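Long-range contact in SCO1/SenC family lipoprotein (Bacillus anthracis, PDB 4HDE), which is probably a membrane-tethered, thioredoxin-like lipoprotein that takes part in copper delivery to cytochrome c oxidase: residues D38-N43 against P50-M55. Residues are numbered along the deposited sequence; the frame is centred on the assembly and turned at random.
Sequences DFMFTN and PMTANM
Asp38 on strand 35-40 meets Met51 and Met55 on helix 48-64, the first strand and helix of a beta-alpha-beta unit in this thioredoxin-like fold. Strand 38-40 and helix 50-55 run roughly antiparallel, at 148°, with their axes 9.9 Å apart at closest approach, and no direct hydrogen bond links them.

The van der Waals part is made by the ends of selenomethionine side chains, packed against polar groups. Met55 meets Asp38 tip to tip, its CE 3.5 Å from Asp38 CG. The Met51 and Asp38 side chains pass each other heading opposite ways; a bend at chi3 (64°) brings Met51 CE to 3.5 Å from Phe39 O and also close to Asp38 OD2. Farther along the strand, Met40 crosses Thr52 at about a right angle. Phe137 and Ser73, from the neighbouring strands, also touch Met55.

The polar part centres on the buried carboxylate of Asp38, whose two oxygens have separate partners. OD1 is hydrogen-bonded to Ser73 OG on strand 70-75. With OG1 anti to its own carbonyl carbon (chi1 -57°), Thr52 reaches back one turn to bond Cys48 O. A single water bridges strand and helix, donating to Asp38 OD2 at 2.7 Å and to Thr52 OG1 at 2.9 Å.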
loop_
_atom_site.group_PDB
_atom_site.type_symbol
_atom_site.label_atom_id
_atom_site.label_comp_id
_atom_site.label_asym_id
_atom_site.label_seq_id
_atom_site.Cartn_x
_atom_site.Cartn_y
_atom_site.Cartn_z
ATOM N N ASP A 38 -0.009 0.740 -1.400
ATOM C CA ASP A 38 0.907 1.583 -2.150
ATOM C C ASP A 38 2.347 1.074 -2.024
ATOM O O ASP A 38 2.620 0.140 -1.262
ATOM C CB ASP A 38 0.748 3.073 -1.786
ATOM C CG ASP A 38 1.283 3.425 -0.407
ATOM O OD1 ASP A 38 1.567 2.524 0.400
ATOM O OD2 ASP A 38 1.402 4.648 -0.110
ATOM N N PHE A 39 3.239 1.696 -2.791
ATOM C CA PHE A 39 4.673 1.392 -2.809
ATOM C C PHE A 39 5.433 2.656 -2.439
ATOM O O PHE A 39 5.129 3.731 -2.949
ATOM C CB PHE A 39 5.089 0.900 -4.197
ATOM C CG PHE A 39 4.543 -0.455 -4.537
ATOM C CD1 PHE A 39 5.309 -1.589 -4.334
ATOM C CD2 PHE A 39 3.259 -0.603 -5.048
ATOM C CE1 PHE A 39 4.813 -2.854 -4.635
ATOM C CE2 PHE A 39 2.759 -1.869 -5.350
ATOM C CZ PHE A 39 3.539 -2.993 -5.138
HETATM N N MSE A 40 6.421 2.530 -1.566
HETATM C CA MSE A 40 7.157 3.690 -1.076
HETATM C C MSE A 40 8.497 3.273 -0.494
HETATM O O MSE A 40 8.834 2.097 -0.471
HETATM C CB MSE A 40 6.339 4.412 -0.009
HETATM C CG MSE A 40 5.789 3.485 1.065
HETATM SE SE MSE A 40 5.822 4.287 2.832
HETATM C CE MSE A 40 7.701 4.008 3.249
ATOM N N PHE A 41 9.286 4.248 -0.060
ATOM C CA PHE A 41 10.529 3.950 0.646
ATOM C C PHE A 41 10.864 5.085 1.591
ATOM O O PHE A 41 10.511 6.232 1.333
ATOM C CB PHE A 41 11.692 3.586 -0.302
ATOM C CG PHE A 41 12.172 4.709 -1.187
ATOM C CD1 PHE A 41 13.432 5.271 -1.006
ATOM C CD2 PHE A 41 11.386 5.157 -2.237
ATOM C CE1 PHE A 41 13.874 6.292 -1.840
ATOM C CE2 PHE A 41 11.829 6.169 -3.075
ATOM C CZ PHE A 41 13.056 6.741 -2.870
ATOM N N THR A 42 11.525 4.769 2.699
ATOM C CA THR A 42 11.681 5.758 3.765
ATOM C C THR A 42 12.702 6.846 3.465
ATOM O O THR A 42 12.641 7.919 4.057
ATOM C CB THR A 42 11.993 5.125 5.147
ATOM O OG1 THR A 42 13.341 4.649 5.182
ATOM C CG2 THR A 42 11.030 3.984 5.449
ATOM N N ASN A 43 13.628 6.592 2.549
ATOM C CA ASN A 43 14.617 7.610 2.203
ATOM C C ASN A 43 14.215 8.475 1.012
ATOM O O ASN A 43 15.046 9.173 0.437
ATOM C CB ASN A 43 15.992 6.983 1.979
ATOM C CG ASN A 43 16.672 6.606 3.281
ATOM O OD1 ASN A 43 17.182 7.470 3.999
ATOM N ND2 ASN A 43 16.675 5.317 3.599
ATOM N N PRO A 50 4.348 12.850 1.144
ATOM C CA PRO A 50 2.968 13.278 0.854
ATOM C C PRO A 50 2.029 12.119 0.509
ATOM O O PRO A 50 0.868 12.173 0.895
ATOM C CB PRO A 50 3.113 14.239 -0.326
ATOM C CG PRO A 50 4.521 14.118 -0.797
ATOM C CD PRO A 50 5.348 13.556 0.324
HETATM N N MSE A 51 2.508 11.086 -0.178
HETATM C CA MSE A 51 1.686 9.898 -0.419
HETATM C C MSE A 51 1.194 9.310 0.891
HETATM O O MSE A 51 0.033 8.896 1.014
HETATM C CB MSE A 51 2.483 8.814 -1.157
HETATM C CG MSE A 51 2.713 9.059 -2.628
HETATM SE SE MSE A 51 3.808 7.672 -3.454
HETATM C CE MSE A 51 2.592 6.191 -3.197
ATOM N N THR A 52 2.100 9.212 1.857
ATOM C CA THR A 52 1.761 8.605 3.125
ATOM C C THR A 52 0.783 9.489 3.893
ATOM O O THR A 52 -0.152 8.980 4.517
ATOM C CB THR A 52 3.021 8.296 3.937
ATOM O OG1 THR A 52 3.880 7.442 3.157
ATOM C CG2 THR A 52 2.657 7.579 5.218
ATOM N N ALA A 53 0.960 10.807 3.829
ATOM C CA ALA A 53 -0.022 11.705 4.431
ATOM C C ALA A 53 -1.391 11.539 3.765
ATOM O O ALA A 53 -2.437 11.617 4.430
ATOM C CB ALA A 53 0.444 13.138 4.337
ATOM N N ASN A 54 -1.399 11.331 2.452
ATOM C CA ASN A 54 -2.662 11.126 1.745
ATOM C C ASN A 54 -3.318 9.809 2.158
ATOM O O ASN A 54 -4.533 9.732 2.364
ATOM C CB ASN A 54 -2.456 11.175 0.232
ATOM C CG ASN A 54 -2.020 12.539 -0.254
ATOM O OD1 ASN A 54 -2.196 13.549 0.428
ATOM N ND2 ASN A 54 -1.441 12.578 -1.447
HETATM N N MSE A 55 -2.518 8.766 2.302
HETATM C CA MSE A 55 -3.047 7.519 2.790
HETATM C C MSE A 55 -3.585 7.675 4.216
HETATM O O MSE A 55 -4.619 7.104 4.553
HETATM C CB MSE A 55 -2.000 6.411 2.697
HETATM C CG MSE A 55 -2.556 5.043 3.092
HETATM SE SE MSE A 55 -1.456 3.520 2.576
HETATM C CE MSE A 55 -2.057 3.351 0.722
HETATM O O HOH W 1 2.458 5.092 2.329
#